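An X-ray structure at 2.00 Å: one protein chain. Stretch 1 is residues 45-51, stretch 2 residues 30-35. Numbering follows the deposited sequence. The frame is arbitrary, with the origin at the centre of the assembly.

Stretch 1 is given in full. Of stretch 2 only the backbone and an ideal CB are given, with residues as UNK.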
# COMPACT_ATOMS: atom_id res chain seq x y z
N LEU A 45 10.81 -20.39 -16.64
CA LEU A 45 10.09 -20.27 -15.37
C LEU A 45 8.60 -20.44 -15.63
O LEU A 45 8.04 -19.80 -16.54
CB LEU A 45 10.35 -18.90 -14.75
CG LEU A 45 11.82 -18.52 -14.64
CD1 LEU A 45 11.95 -17.11 -14.06
CD2 LEU A 45 12.55 -19.52 -13.75
N THR A 46 7.95 -21.29 -14.83
CA THR A 46 6.52 -21.53 -14.98
C THR A 46 5.75 -21.33 -13.67
O THR A 46 6.19 -21.79 -12.61
CB THR A 46 6.22 -22.96 -15.49
OG1 THR A 46 6.86 -23.18 -16.75
CG2 THR A 46 4.71 -23.17 -15.64
N GLY A 47 4.62 -20.65 -13.77
CA GLY A 47 3.77 -20.40 -12.63
C GLY A 47 2.32 -20.52 -13.09
O GLY A 47 2.02 -20.24 -14.27
N SER A 48 1.43 -20.95 -12.20
CA SER A 48 0.01 -21.08 -12.52
C SER A 48 -0.84 -21.09 -11.26
O SER A 48 -0.37 -21.48 -10.19
CB SER A 48 -0.26 -22.36 -13.33
OG SER A 48 0.07 -23.51 -12.59
N ASN A 49 -2.09 -20.65 -11.41
CA ASN A 49 -3.01 -20.56 -10.29
C ASN A 49 -4.37 -21.19 -10.60
O ASN A 49 -5.35 -20.86 -9.94
CB ASN A 49 -3.23 -19.09 -9.91
CG ASN A 49 -3.89 -18.29 -11.04
OD1 ASN A 49 -4.33 -18.84 -12.05
ND2 ASN A 49 -3.97 -16.98 -10.86
N GLY A 50 -4.41 -22.06 -11.60
CA GLY A 50 -5.67 -22.70 -11.96
C GLY A 50 -6.48 -21.92 -12.98
O GLY A 50 -7.35 -22.49 -13.65
N GLN A 51 -6.22 -20.63 -13.12
CA GLN A 51 -6.93 -19.79 -14.08
C GLN A 51 -5.97 -19.45 -15.23
O GLN A 51 -6.32 -19.60 -16.41
CB GLN A 51 -7.43 -18.51 -13.41
CG GLN A 51 -8.55 -17.78 -14.14
CD GLN A 51 -9.89 -18.50 -14.04
OE1 GLN A 51 -10.39 -18.74 -12.94
NE2 GLN A 51 -10.47 -18.84 -15.17
N UNK A 30 0.63 -27.58 -4.43
CA UNK A 30 1.78 -27.48 -5.32
C UNK A 30 1.79 -26.23 -6.22
O UNK A 30 2.84 -25.85 -6.73
CB UNK A 30 1.83 -28.73 -6.20
N UNK A 31 0.65 -25.56 -6.37
CA UNK A 31 0.60 -24.38 -7.22
C UNK A 31 1.25 -23.15 -6.59
O UNK A 31 1.37 -22.11 -7.24
CB UNK A 31 -0.86 -24.06 -7.57
N UNK A 32 1.65 -23.26 -5.32
CA UNK A 32 2.33 -22.15 -4.64
C UNK A 32 3.79 -22.11 -5.12
O UNK A 32 4.53 -21.16 -4.86
CB UNK A 32 2.26 -22.30 -3.12
N UNK A 33 4.22 -23.16 -5.80
CA UNK A 33 5.60 -23.20 -6.23
C UNK A 33 5.87 -22.67 -7.64
O UNK A 33 4.96 -22.57 -8.48
CB UNK A 33 6.10 -24.64 -6.14
N UNK A 34 7.12 -22.28 -7.87
CA UNK A 34 7.50 -21.84 -9.19
C UNK A 34 8.30 -23.01 -9.75
O UNK A 34 9.09 -23.65 -9.04
CB UNK A 34 8.29 -20.53 -9.17
N UNK A 35 8.07 -23.32 -11.02
CA UNK A 35 8.76 -24.42 -11.66
C UNK A 35 9.90 -23.85 -12.48
O UNK A 35 9.72 -22.91 -13.24
CB UNK A 35 7.81 -25.25 -12.53

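At position 30 the backbone has helical angles (phi/psi -61/-17), and no atom of stretch 1 lies within 5.5 Å of the ideal CB. Stretch 1 therefore sets no preference here, and many side chains would suit. The deposited residue is Ile30; its side chain stays out of reach, while its carbonyl O accepts a 3.2 Å hydrogen bond from the backbone N of residue 33.

Position 31 is different. Its CA-to-CB bond points toward stretch 1, and the ideal CB lies 3.7 Å from Ser48 O and 4.9 Å from Asn49 CA. Beyond it are the Ser48 side chain and the backbone of Asn49 and Gly50, a surface without charged groups. A medium-sized apolar side chain could spread over this surface; a polar one might instead seek a backbone partner such as Gly50 N. The residue is Leu31, with chi1 m and chi2 t. Its two methyls reach different places: CD2 lies 3.5 Å from Ser48 OG at the end of the strand, and CD1 packs 4.1 Å from Asn49 C and 4.0 Å from Gly50 N in the stretch that follows. The latter amide finds no hydrogen-bonding partner in the model, and a methyl cannot supply one. Nor do the backbones pair here: Leu31 O and Ser48 O, 3.5 Å apart, are both acceptors.

At position 32 CB points away from stretch 1 and a small, polar or larger residue would be equally compatible with it. It is Ser32, whose OG is hydrogen-bonded elsewhere in the structure.

Position 33 also points away, but the extended angles (-94/158) mark the start of the strand after the 3-10 segment. A short hydroxyl or carboxamide side chain could turn back to the preceding backbone. Ser33 does so: its OG donates a 2.6 Å hydrogen bond to Ile30 O, joining its own backbone N at that acceptor.

At position 34 CB points sideways, 4.2 Å from Thr46 O, with Leu45 CB farther along. A branched or long aliphatic residue could bend in from here toward Leu45. Ile34 brings CG1 to 3.6 Å from Thr46 O, and its CD1 makes an apolar contact with Leu45 CB at 4.2 Å.

Position 35 forms an antiparallel, hydrogen-bonded pair with Thr46: its N donates to Thr46 O and its O accepts from Thr46 N, both at 2.9 Å. Beta-branched residues or long chains would suit a CB beside that of Thr46. Lys35 places its CB 4.0 Å from Thr46 CB, then runs all-t, its end leading away.

Stretch 2 (30-35) ILSSIK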
# COMPACT_ATOMS: atom_id res chain seq x y z
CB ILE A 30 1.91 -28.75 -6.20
CG1 ILE A 30 3.33 -28.86 -6.75
CG2 ILE A 30 0.86 -28.75 -7.32
CD1 ILE A 30 4.40 -29.02 -5.67
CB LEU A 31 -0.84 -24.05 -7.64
CG LEU A 31 -1.52 -25.12 -8.50
CD1 LEU A 31 -2.89 -24.63 -8.95
CD2 LEU A 31 -0.64 -25.44 -9.73
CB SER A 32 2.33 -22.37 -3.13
OG SER A 32 3.08 -23.53 -2.81
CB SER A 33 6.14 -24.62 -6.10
OG SER A 33 5.43 -25.50 -6.95
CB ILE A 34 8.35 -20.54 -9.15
CG1 ILE A 34 8.71 -20.12 -10.58
CG2 ILE A 34 9.58 -20.74 -8.30
CD1 ILE A 34 8.98 -18.63 -10.74
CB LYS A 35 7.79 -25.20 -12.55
CG LYS A 35 8.40 -26.33 -13.33
CD LYS A 35 7.34 -26.96 -14.23
CE LYS A 35 7.96 -27.89 -15.26
NZ LYS A 35 6.99 -28.20 -16.37
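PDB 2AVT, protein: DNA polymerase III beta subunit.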